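Local atomic coordinates of malonyl CoA-acyl carrier protein transacylase (Bartonella henselae, PDB entry 3QAT), a protein that transfers the malonyl group of malonyl-CoA to the acyl carrier protein, probably supplying building blocks for fatty acid biosynthesis. Residues E38-D41 / E45-S48; S48-E53 / D57-T62; R33-E38 / F111-T116; G15-G20 / P67-V72. All coordinates share one frame; numbering follows the deposited sequence.

Interaction 1 (E38-D41 / E45-S48)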
loop_
_atom_site.group_PDB
_atom_site.type_symbol
_atom_site.label_atom_id
_atom_site.label_comp_id
_atom_site.label_asym_id
_atom_site.label_seq_id
_atom_site.Cartn_x
_atom_site.Cartn_y
_atom_site.Cartn_z
ATOM N N GLU A 38 -5.025 20.148 -3.722
ATOM C CA GLU A 38 -3.757 20.351 -3.042
ATOM C C GLU A 38 -2.695 19.393 -3.586
ATOM O O GLU A 38 -1.539 19.792 -3.761
ATOM C CB GLU A 38 -3.885 20.211 -1.515
ATOM C CG GLU A 38 -2.535 20.458 -0.851
ATOM C CD GLU A 38 -2.588 20.609 0.661
ATOM O OE1 GLU A 38 -3.679 20.481 1.253
ATOM O OE2 GLU A 38 -1.509 20.829 1.238
ATOM N N VAL A 39 -3.087 18.139 -3.810
ATOM C CA VAL A 39 -2.134 17.206 -4.425
ATOM C C VAL A 39 -1.615 17.693 -5.794
ATOM O O VAL A 39 -0.398 17.665 -6.054
ATOM C CB VAL A 39 -2.709 15.783 -4.462
ATOM C CG1 VAL A 39 -1.821 14.877 -5.328
ATOM C CG2 VAL A 39 -2.811 15.261 -3.025
ATOM N N ASP A 40 -2.516 18.165 -6.659
ATOM C CA ASP A 40 -2.104 18.755 -7.949
ATOM C C ASP A 40 -1.112 19.906 -7.718
ATOM O O ASP A 40 -0.091 20.014 -8.395
ATOM C CB ASP A 40 -3.328 19.297 -8.694
ATOM C CG ASP A 40 -4.104 18.218 -9.441
ATOM O OD1 ASP A 40 -3.689 17.035 -9.465
ATOM O OD2 ASP A 40 -5.170 18.580 -9.986
ATOM N N ASP A 41 -1.438 20.795 -6.774
ATOM C CA ASP A 41 -0.544 21.926 -6.485
ATOM C C ASP A 41 0.823 21.454 -6.013
ATOM O O ASP A 41 1.858 21.940 -6.480
ATOM C CB ASP A 41 -1.166 22.853 -5.431
ATOM C CG ASP A 41 -0.277 24.035 -5.124
ATOM O OD1 ASP A 41 -0.277 24.988 -5.918
ATOM O OD2 ASP A 41 0.423 23.995 -4.111
ATOM N N GLU A 45 1.219 19.775 -11.148
ATOM C CA GLU A 45 0.737 18.942 -12.255
ATOM C C GLU A 45 -0.745 18.691 -12.081
ATOM O O GLU A 45 -1.177 18.493 -10.949
ATOM C CB GLU A 45 1.431 17.559 -12.173
ATOM C CG GLU A 45 1.297 16.715 -13.427
ATOM C CD GLU A 45 1.634 15.251 -13.188
ATOM O OE1 GLU A 45 1.810 14.819 -12.025
ATOM O OE2 GLU A 45 1.714 14.529 -14.189
ATOM N N LYS A 46 -1.496 18.629 -13.183
ATOM C CA LYS A 46 -2.894 18.201 -13.113
ATOM C C LYS A 46 -2.978 16.658 -13.066
ATOM O O LYS A 46 -3.536 16.002 -13.961
ATOM C CB LYS A 46 -3.706 18.747 -14.291
ATOM C CG LYS A 46 -3.986 20.242 -14.216
ATOM C CD LYS A 46 -5.053 20.533 -13.148
ATOM C CE LYS A 46 -5.532 21.992 -13.178
ATOM N NZ LYS A 46 -6.700 22.205 -12.246
ATOM N N LEU A 47 -2.441 16.079 -11.995
ATOM C CA LEU A 47 -2.534 14.638 -11.790
ATOM C C LEU A 47 -3.988 14.198 -11.755
ATOM O O LEU A 47 -4.324 13.110 -12.261
ATOM C CB LEU A 47 -1.821 14.258 -10.479
ATOM C CG LEU A 47 -1.923 12.777 -10.097
ATOM C CD1 LEU A 47 -1.262 11.823 -11.145
ATOM C CD2 LEU A 47 -1.358 12.536 -8.672
ATOM N N SER A 48 -4.849 15.041 -11.175
ATOM C CA SER A 48 -6.262 14.700 -11.075
ATOM C C SER A 48 -6.906 14.386 -12.437
ATOM O O SER A 48 -7.822 13.572 -12.511
ATOM C CB SER A 48 -7.037 15.820 -10.349
ATOM O OG SER A 48 -6.940 17.035 -11.106
HETATM O O HOH W 1 -6.463 20.974 -9.462
#
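The carboxylate of D40 reaches across to the first turn of helix 47-53 and holds S48 with both of its oxygens, each through its syn lone pair. OD1 receives the amide of S48 (N to OD1, 2.9 Å), while the S48 hydroxyl donates to the other oxygen (OG to OD2, 2.6 Å). The serine can meet both because its OG lies between the backbone N and the carbonyl carbon (chi1 62°), beside its own amide. With two bonds to one residue, the carboxylate is fixed in rotation, and a water adds a third by donating to OD2 while accepting from K46 NZ. The lysine ammonium itself stays beyond salt-bridge range, with NZ 4.5 Å from D40 OD2, but its charge probably helps to keep the aspartate ionised.

Main chain joins in where E45 N donates to D40 O in a nearly straight bond of 3.1 Å (170° at the hydrogen). Beside these polar groups V39 CG1 packs on L47 CD2 at 4.1 Å, and both side chains continue onto helices 62-82 and 113-129. The arrangement is a tight turn joining two consecutive helices, 30-43 and 47-53, of the acyltransferase domain, with an inverse gamma turn centred on K46.

Interaction 2 (S48-E53 / D57-T62)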
loop_
_atom_site.group_PDB
_atom_site.type_symbol
_atom_site.label_atom_id
_atom_site.label_comp_id
_atom_site.label_asym_id
_atom_site.label_seq_id
_atom_site.Cartn_x
_atom_site.Cartn_y
_atom_site.Cartn_z
ATOM N N SER A 48 -4.849 15.041 -11.175
ATOM C CA SER A 48 -6.262 14.700 -11.075
ATOM C C SER A 48 -6.906 14.386 -12.437
ATOM O O SER A 48 -7.822 13.572 -12.511
ATOM C CB SER A 48 -7.037 15.820 -10.349
ATOM O OG SER A 48 -6.940 17.035 -11.106
ATOM N N ASP A 49 -6.433 15.011 -13.524
ATOM C CA ASP A 49 -6.983 14.688 -14.850
ATOM C C ASP A 49 -6.691 13.228 -15.233
ATOM O O ASP A 49 -7.530 12.566 -15.837
ATOM C CB ASP A 49 -6.448 15.635 -15.916
ATOM C CG ASP A 49 -7.115 17.010 -15.881
ATOM O OD1 ASP A 49 -8.255 17.137 -15.386
ATOM O OD2 ASP A 49 -6.501 17.958 -16.412
ATOM N N ILE A 50 -5.497 12.747 -14.896
ATOM C CA ILE A 50 -5.123 11.350 -15.137
ATOM C C ILE A 50 -5.950 10.425 -14.231
ATOM O O ILE A 50 -6.456 9.392 -14.670
ATOM C CB ILE A 50 -3.612 11.152 -14.899
ATOM C CG1 ILE A 50 -2.793 11.952 -15.921
ATOM C CG2 ILE A 50 -3.232 9.656 -14.899
ATOM C CD1 ILE A 50 -1.297 12.112 -15.500
ATOM N N ILE A 51 -6.098 10.803 -12.957
ATOM C CA ILE A 51 -6.947 10.047 -12.047
ATOM C C ILE A 51 -8.371 9.887 -12.585
ATOM O O ILE A 51 -8.905 8.771 -12.591
ATOM C CB ILE A 51 -6.968 10.677 -10.647
ATOM C CG1 ILE A 51 -5.531 10.810 -10.120
ATOM C CG2 ILE A 51 -7.849 9.854 -9.690
ATOM C CD1 ILE A 51 -5.438 11.430 -8.685
ATOM N N PHE A 52 -8.967 10.984 -13.042
ATOM C CA PHE A 52 -10.394 10.956 -13.387
ATOM C C PHE A 52 -10.693 10.450 -14.804
ATOM O O PHE A 52 -11.775 9.905 -15.034
ATOM C CB PHE A 52 -11.031 12.336 -13.199
ATOM C CG PHE A 52 -10.928 12.895 -11.783
ATOM C CD1 PHE A 52 -10.859 12.057 -10.656
ATOM C CD2 PHE A 52 -10.962 14.276 -11.590
ATOM C CE1 PHE A 52 -10.776 12.598 -9.361
ATOM C CE2 PHE A 52 -10.883 14.822 -10.313
ATOM C CZ PHE A 52 -10.793 13.985 -9.187
ATOM N N GLU A 53 -9.739 10.580 -15.722
ATOM C CA GLU A 53 -9.984 10.254 -17.132
ATOM C C GLU A 53 -8.966 9.322 -17.777
ATOM O O GLU A 53 -9.137 8.904 -18.944
ATOM C CB GLU A 53 -10.061 11.538 -17.946
ATOM C CG GLU A 53 -11.211 12.451 -17.587
ATOM C CD GLU A 53 -11.292 13.659 -18.508
ATOM O OE1 GLU A 53 -11.484 13.474 -19.727
ATOM O OE2 GLU A 53 -11.168 14.793 -18.012
ATOM N N ASP A 57 -3.226 3.118 -18.461
ATOM C CA ASP A 57 -1.811 2.733 -18.401
ATOM C C ASP A 57 -0.967 3.890 -17.875
ATOM O O ASP A 57 0.059 3.657 -17.222
ATOM C CB ASP A 57 -1.257 2.057 -19.673
ATOM C CG ASP A 57 -1.405 2.896 -20.954
ATOM O OD1 ASP A 57 -1.941 4.022 -20.927
ATOM O OD2 ASP A 57 -0.964 2.376 -22.018
ATOM N N VAL A 58 -1.429 5.112 -18.117
ATOM C CA VAL A 58 -0.764 6.313 -17.546
ATOM C C VAL A 58 -1.017 6.428 -16.053
ATOM O O VAL A 58 -0.076 6.667 -15.261
ATOM C CB VAL A 58 -1.161 7.590 -18.275
ATOM C CG1 VAL A 58 -0.565 8.850 -17.589
ATOM C CG2 VAL A 58 -0.746 7.509 -19.731
ATOM N N LEU A 59 -2.269 6.227 -15.626
ATOM C CA LEU A 59 -2.567 6.216 -14.185
ATOM C C LEU A 59 -1.815 5.116 -13.444
ATOM O O LEU A 59 -1.437 5.294 -12.284
ATOM C CB LEU A 59 -4.078 6.034 -13.972
ATOM C CG LEU A 59 -4.578 5.987 -12.527
ATOM C CD1 LEU A 59 -4.177 7.239 -11.730
ATOM C CD2 LEU A 59 -6.098 5.792 -12.481
ATOM N N THR A 60 -1.593 3.987 -14.106
ATOM C CA THR A 60 -0.970 2.830 -13.464
ATOM C C THR A 60 0.541 3.031 -13.278
ATOM O O THR A 60 1.117 2.422 -12.372
ATOM C CB THR A 60 -1.334 1.565 -14.272
ATOM O OG1 THR A 60 -2.723 1.300 -14.039
ATOM C CG2 THR A 60 -0.535 0.333 -13.864
ATOM N N LEU A 61 1.173 3.874 -14.107
ATOM C CA LEU A 61 2.606 4.176 -13.881
ATOM C C LEU A 61 2.763 4.520 -12.404
ATOM O O LEU A 61 2.010 5.336 -11.851
ATOM C CB LEU A 61 3.035 5.361 -14.719
ATOM C CG LEU A 61 3.058 5.104 -16.225
ATOM C CD1 LEU A 61 3.385 6.431 -16.871
ATOM C CD2 LEU A 61 4.098 4.044 -16.553
ATOM N N THR A 62 3.747 3.886 -11.764
ATOM C CA THR A 62 3.849 4.012 -10.297
ATOM C C THR A 62 4.070 5.473 -9.815
ATOM O O THR A 62 3.551 5.852 -8.751
ATOM C CB THR A 62 4.861 3.010 -9.732
ATOM O OG1 THR A 62 4.687 2.889 -8.300
ATOM C CG2 THR A 62 6.266 3.419 -10.115
#
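The flat group that I50 meets is the peptide unit joining V58 to L59: the CG2 methyl of I50 sits over one face of it, almost straight above L59 N at 3.6 Å. No aromatic ring lies between the two helices; the ring of F52 is on the far side of its helix, where it meets F36 with the planes at about 55°. The same I50 CG2 reaches past the edge of the peptide to L59 CB at 3.8 Å.

I50 puts this methyl forward because CG2 is anti to its backbone N, while CG1 (chi1 -65°) carries CD1 toward V58. The two side chains cross at about a right angle, and V58 CG1 lies against both methyls of I50, 3.9 Å from CG2 and 3.9 Å from CD1. L59 reaches past I50 to the next residue of helix 47-53. Its CD1 approaches I51 CA at 4.0 Å and touches I51 CG1 at 4.1 Å, although the CB of I51 points away; I51 and L59 then both continue onto A68 of helix 62-82.

Polar tethers lie beside the contact instead of within it: the main chain of I51 bonds to G20, T60 OG1 to Q17 NE2, and V58 O to N64 ND2. Between the two segments themselves no hydrogen bond or charge pair forms, so their direct contact rests on the fit of branched aliphatic groups and their partial burial from water.

Interaction 3 (R33-E38 / F111-T116)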
loop_
_atom_site.group_PDB
_atom_site.type_symbol
_atom_site.label_atom_id
_atom_site.label_comp_id
_atom_site.label_asym_id
_atom_site.label_seq_id
_atom_site.Cartn_x
_atom_site.Cartn_y
_atom_site.Cartn_z
ATOM N N ARG A 33 -12.762 17.404 -2.686
ATOM C CA ARG A 33 -12.284 18.227 -3.808
ATOM C C ARG A 33 -10.961 18.921 -3.458
ATOM O O ARG A 33 -10.005 18.926 -4.266
ATOM C CB ARG A 33 -13.361 19.265 -4.186
ATOM C CG ARG A 33 -13.075 20.107 -5.425
ATOM C CD ARG A 33 -14.288 21.067 -5.698
ATOM N NE ARG A 33 -15.530 20.330 -5.426
ATOM C CZ ARG A 33 -16.554 20.738 -4.664
ATOM N NH1 ARG A 33 -16.591 21.964 -4.117
ATOM N NH2 ARG A 33 -17.582 19.913 -4.487
ATOM N N MET A 34 -10.878 19.459 -2.242
ATOM C CA MET A 34 -9.667 20.186 -1.834
ATOM C C MET A 34 -8.441 19.295 -1.698
ATOM O O MET A 34 -7.345 19.750 -1.933
ATOM C CB MET A 34 -9.916 20.952 -0.530
ATOM C CG MET A 34 -10.848 22.113 -0.736
ATOM S SD MET A 34 -11.146 23.110 0.748
ATOM C CE MET A 34 -11.737 21.896 1.914
ATOM N N VAL A 35 -8.624 18.037 -1.315
ATOM C CA VAL A 35 -7.468 17.113 -1.275
ATOM C C VAL A 35 -6.850 16.969 -2.668
ATOM O O VAL A 35 -5.624 17.119 -2.823
ATOM C CB VAL A 35 -7.874 15.732 -0.697
ATOM C CG1 VAL A 35 -6.794 14.655 -0.985
ATOM C CG2 VAL A 35 -8.137 15.865 0.795
ATOM N N PHE A 36 -7.675 16.735 -3.691
ATOM C CA PHE A 36 -7.138 16.619 -5.063
ATOM C C PHE A 36 -6.515 17.904 -5.562
ATOM O O PHE A 36 -5.478 17.875 -6.218
ATOM C CB PHE A 36 -8.182 16.093 -6.054
ATOM C CG PHE A 36 -8.570 14.661 -5.803
ATOM C CD1 PHE A 36 -7.868 13.615 -6.408
ATOM C CD2 PHE A 36 -9.624 14.340 -4.947
ATOM C CE1 PHE A 36 -8.232 12.284 -6.152
ATOM C CE2 PHE A 36 -9.991 13.012 -4.706
ATOM C CZ PHE A 36 -9.289 11.984 -5.297
ATOM N N GLU A 37 -7.144 19.041 -5.250
ATOM C CA GLU A 37 -6.563 20.318 -5.615
ATOM C C GLU A 37 -5.179 20.517 -5.005
ATOM O O GLU A 37 -4.265 20.997 -5.682
ATOM C CB GLU A 37 -7.487 21.449 -5.163
ATOM C CG GLU A 37 -8.784 21.519 -5.962
ATOM C CD GLU A 37 -9.750 22.506 -5.359
ATOM O OE1 GLU A 37 -9.395 23.121 -4.335
ATOM O OE2 GLU A 37 -10.848 22.686 -5.918
ATOM N N GLU A 38 -5.025 20.148 -3.722
ATOM C CA GLU A 38 -3.757 20.351 -3.042
ATOM C C GLU A 38 -2.695 19.393 -3.586
ATOM O O GLU A 38 -1.539 19.792 -3.761
ATOM C CB GLU A 38 -3.885 20.211 -1.515
ATOM C CG GLU A 38 -2.535 20.458 -0.851
ATOM C CD GLU A 38 -2.588 20.609 0.661
ATOM O OE1 GLU A 38 -3.679 20.481 1.253
ATOM O OE2 GLU A 38 -1.509 20.829 1.238
ATOM N N PHE A 111 2.850 13.245 8.437
ATOM C CA PHE A 111 3.258 14.141 7.360
ATOM C C PHE A 111 2.068 14.981 6.896
ATOM O O PHE A 111 0.907 14.544 6.954
ATOM C CB PHE A 111 3.689 13.366 6.105
ATOM C CG PHE A 111 4.731 12.308 6.327
ATOM C CD1 PHE A 111 5.987 12.629 6.856
ATOM C CD2 PHE A 111 4.452 10.985 5.965
ATOM C CE1 PHE A 111 6.969 11.642 7.023
ATOM C CE2 PHE A 111 5.418 9.983 6.123
ATOM C CZ PHE A 111 6.685 10.320 6.651
ATOM N N SER A 112 2.358 16.181 6.398
ATOM C CA SER A 112 1.322 17.000 5.764
ATOM C C SER A 112 0.889 16.356 4.449
ATOM O O SER A 112 1.624 15.554 3.866
ATOM C CB SER A 112 1.802 18.422 5.460
ATOM O OG SER A 112 2.788 18.459 4.405
ATOM N N LEU A 113 -0.272 16.769 3.964
ATOM C CA LEU A 113 -0.736 16.275 2.661
ATOM C C LEU A 113 0.205 16.655 1.510
ATOM O O LEU A 113 0.523 15.824 0.653
ATOM C CB LEU A 113 -2.154 16.782 2.385
ATOM C CG LEU A 113 -2.742 16.337 1.020
ATOM C CD1 LEU A 113 -2.896 14.806 0.892
ATOM C CD2 LEU A 113 -4.089 16.977 0.819
ATOM N N THR A 114 0.668 17.900 1.494
ATOM C CA THR A 114 1.593 18.314 0.452
ATOM C C THR A 114 2.895 17.486 0.481
ATOM O O THR A 114 3.396 17.033 -0.568
ATOM C CB THR A 114 1.856 19.846 0.554
ATOM O OG1 THR A 114 0.788 20.538 -0.122
ATOM C CG2 THR A 114 3.202 20.244 -0.090
ATOM N N ASP A 115 3.444 17.259 1.683
ATOM C CA ASP A 115 4.661 16.464 1.793
ATOM C C ASP A 115 4.442 15.013 1.413
ATOM O O ASP A 115 5.303 14.404 0.801
ATOM C CB ASP A 115 5.275 16.597 3.198
ATOM C CG ASP A 115 5.892 17.973 3.428
ATOM O OD1 ASP A 115 6.123 18.742 2.444
ATOM O OD2 ASP A 115 6.184 18.286 4.608
ATOM N N THR A 116 3.288 14.454 1.790
ATOM C CA THR A 116 3.005 13.057 1.445
ATOM C C THR A 116 2.903 12.891 -0.065
ATOM O O THR A 116 3.443 11.925 -0.632
ATOM C CB THR A 116 1.709 12.596 2.112
ATOM O OG1 THR A 116 1.819 12.799 3.537
ATOM C CG2 THR A 116 1.509 11.088 1.864
HETATM O O HOH W 2 -0.228 20.092 3.297
#
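E38 leaves its helix with CG anti to the backbone N (chi1 -179°) and stays extended beyond, which carries its carboxylate across to the start of helix 113-129. On the other side T114 turns OG1 beside its backbone N (chi1 -83°), so hydroxyl and amide face the incoming glutamate together. The hydroxyl donates to E38 OE2 through the anti lone pair, with T114 OG1 and E38 OE2 2.7 Å apart and the two side chains at about a right angle. A water donates to the same OE2 and accepts from T114 N at 3.0 Å; one carboxylate oxygen thus serves two donors, and a first-turn amide is satisfied through the water.

The contact joins helix 30-43 to the N-terminal turn of helix 113-129, where S112 is the N-cap. S112 OG accepts from D115 N at 3.0 Å, and S112 O takes both the amide and the hydroxyl of T116, the latter from above the carbonyl plane. The positive end of the helix dipole would probably help to stabilise the negative charge of E38.

The apolar half belongs to L113. Its CD2 methyl lies against V35 CG1 at 4.0 Å, the side chains again crossing at about a right angle, and the same methyl lies alongside the glutamate chain, 4.0 Å from E38 CB and 3.6 Å from E38 OE1. L113 is covered further by V39 of the same helix 30-43 and by M70 of helix 62-82, while V35 also touches R78 on that helix.

Interaction 4 (G15-G20 / P67-V72)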
loop_
_atom_site.group_PDB
_atom_site.type_symbol
_atom_site.label_atom_id
_atom_site.label_comp_id
_atom_site.label_asym_id
_atom_site.label_seq_id
_atom_site.Cartn_x
_atom_site.Cartn_y
_atom_site.Cartn_z
ATOM N N GLY A 15 -2.236 -1.238 -7.534
ATOM C CA GLY A 15 -3.155 -2.255 -8.005
ATOM C C GLY A 15 -4.588 -1.923 -7.636
ATOM O O GLY A 15 -5.544 -2.566 -8.118
ATOM N N SER A 16 -4.751 -0.942 -6.757
ATOM C CA SER A 16 -6.107 -0.519 -6.364
ATOM C C SER A 16 -6.608 0.674 -7.154
ATOM O O SER A 16 -7.784 1.053 -7.029
ATOM C CB SER A 16 -6.172 -0.216 -4.839
ATOM O OG SER A 16 -6.046 -1.425 -4.102
ATOM N N GLN A 17 -5.756 1.235 -7.999
ATOM C CA GLN A 17 -6.144 2.416 -8.785
ATOM C C GLN A 17 -7.113 2.034 -9.895
ATOM O O GLN A 17 -7.043 0.932 -10.484
ATOM C CB GLN A 17 -4.905 3.150 -9.345
ATOM C CG GLN A 17 -4.178 2.466 -10.542
ATOM C CD GLN A 17 -3.379 1.231 -10.173
ATOM O OE1 GLN A 17 -3.137 0.955 -9.003
ATOM N NE2 GLN A 17 -2.970 0.473 -11.199
ATOM N N LEU A 18 -8.026 2.962 -10.169
ATOM C CA LEU A 18 -9.086 2.778 -11.179
ATOM C C LEU A 18 -9.371 4.150 -11.771
ATOM O O LEU A 18 -9.482 5.108 -11.025
ATOM C CB LEU A 18 -10.404 2.337 -10.486
ATOM C CG LEU A 18 -10.415 0.986 -9.770
ATOM C CD1 LEU A 18 -11.490 0.929 -8.719
ATOM C CD2 LEU A 18 -10.595 -0.113 -10.808
ATOM N N ILE A 19 -9.548 4.232 -13.088
ATOM C CA ILE A 19 -9.963 5.504 -13.717
ATOM C C ILE A 19 -11.261 5.969 -13.082
ATOM O O ILE A 19 -12.205 5.167 -12.912
ATOM C CB ILE A 19 -10.234 5.346 -15.226
ATOM C CG1 ILE A 19 -8.926 5.149 -15.986
ATOM C CG2 ILE A 19 -11.032 6.565 -15.782
ATOM C CD1 ILE A 19 -9.182 4.659 -17.456
ATOM N N GLY A 20 -11.310 7.257 -12.758
ATOM C CA GLY A 20 -12.497 7.877 -12.147
ATOM C C GLY A 20 -12.567 7.774 -10.639
ATOM O O GLY A 20 -13.481 8.344 -10.013
ATOM N N PRO A 67 0.967 8.751 -5.661
ATOM C CA PRO A 67 0.288 9.918 -5.088
ATOM C C PRO A 67 -1.220 9.881 -5.352
ATOM O O PRO A 67 -2.003 10.359 -4.501
ATOM C CB PRO A 67 0.962 11.132 -5.777
ATOM C CG PRO A 67 1.594 10.541 -7.070
ATOM C CD PRO A 67 2.012 9.133 -6.651
ATOM N N ALA A 68 -1.648 9.297 -6.490
ATOM C CA ALA A 68 -3.114 9.252 -6.778
ATOM C C ALA A 68 -3.910 8.420 -5.776
ATOM O O ALA A 68 -4.967 8.843 -5.311
ATOM C CB ALA A 68 -3.382 8.719 -8.184
ATOM N N LEU A 69 -3.408 7.232 -5.451
ATOM C CA LEU A 69 -4.114 6.375 -4.489
ATOM C C LEU A 69 -4.149 7.030 -3.116
ATOM O O LEU A 69 -5.171 6.938 -2.404
ATOM C CB LEU A 69 -3.472 4.976 -4.415
ATOM C CG LEU A 69 -3.961 4.053 -5.561
ATOM C CD1 LEU A 69 -3.031 2.841 -5.712
ATOM C CD2 LEU A 69 -5.398 3.594 -5.285
ATOM N N MET A 70 -3.041 7.680 -2.724
ATOM C CA MET A 70 -3.019 8.377 -1.445
ATOM C C MET A 70 -4.074 9.492 -1.443
ATOM O O MET A 70 -4.796 9.652 -0.459
ATOM C CB MET A 70 -1.612 8.940 -1.162
ATOM C CG MET A 70 -1.458 9.720 0.170
ATOM S SD MET A 70 -1.976 11.461 -0.001
ATOM C CE MET A 70 -0.795 12.074 -1.201
ATOM N N ALA A 71 -4.194 10.219 -2.558
ATOM C CA ALA A 71 -5.182 11.329 -2.635
ATOM C C ALA A 71 -6.598 10.784 -2.404
ATOM O O ALA A 71 -7.367 11.381 -1.665
ATOM C CB ALA A 71 -5.112 12.022 -3.985
ATOM N N VAL A 72 -6.941 9.664 -3.042
ATOM C CA VAL A 72 -8.278 9.101 -2.853
ATOM C C VAL A 72 -8.479 8.742 -1.380
ATOM O O VAL A 72 -9.515 9.074 -0.797
ATOM C CB VAL A 72 -8.505 7.877 -3.740
ATOM C CG1 VAL A 72 -9.884 7.239 -3.450
ATOM C CG2 VAL A 72 -8.392 8.291 -5.216
#
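G15, S16 and Q17 belong to the Gly-Gln-Gly-Ser-Gln sequence that follows strand 6-11, the first of the chain, a motif of malonyltransferases that in relatives borders the active site. L69 of helix 62-82 packs against this loop. Its CD2 methyl lies over a face of the S16-Q17 peptide, 3.7 Å from S16 C and 3.6 Å from Q17 N. That amide nitrogen is buried by the contact and has no hydrogen-bond partner in the model; the methyl covers one face of its peptide. CD2 also meets S16 CB at 3.9 Å.

The other methyl faces the glutamine side chain. Q17 is folded back on the loop: CG is placed between the backbone N and the carbonyl carbon (chi1 74°), and a second bend at chi2 (-73°) returns the amide toward G15. There Q17 OE1 accepts from G15 N at 2.8 Å, in the carbonyl plane and on a lone pair, while L69 CD1 packs against this same oxygen at 3.8 Å. The bond from G15 sets which way round the amide lies, with NE2 turned to its partner on helix 56-60. G15 adopts backbone angles at which a CB would collide with the preceding carbonyl oxygen.

S16 O is held by S283 OG. L69 also touches S283 and lies near, without touching, what is probably the nucleophile elbow. Helix 62-82 is surrounded on several sides: L69 faces the loop after strand 6-11, A68 packs on M21, A71 faces helix 30-43, and M70 faces helix 113-129.

In the fold
From the N terminus, the loop after strand 6-11 opens interaction 4, which closes only when helix 62-82 returns to it. Helix 30-43 then begins interaction 3 and, a turn on, interaction 1, the two sharing E38. Interaction 1 closes at once on helix 47-53; interaction 2 follows from the shared S48 and closes on helix 56-60. Both short loops lie wholly within the span of interaction 4, and interaction 2 also within that of interaction 3. Interaction 3 waits for helix 113-129, so its span crosses that of interaction 4. Helix 62-82 touches residues of the other three contacts, tying the strand-6-11 loop to the surrounding helices.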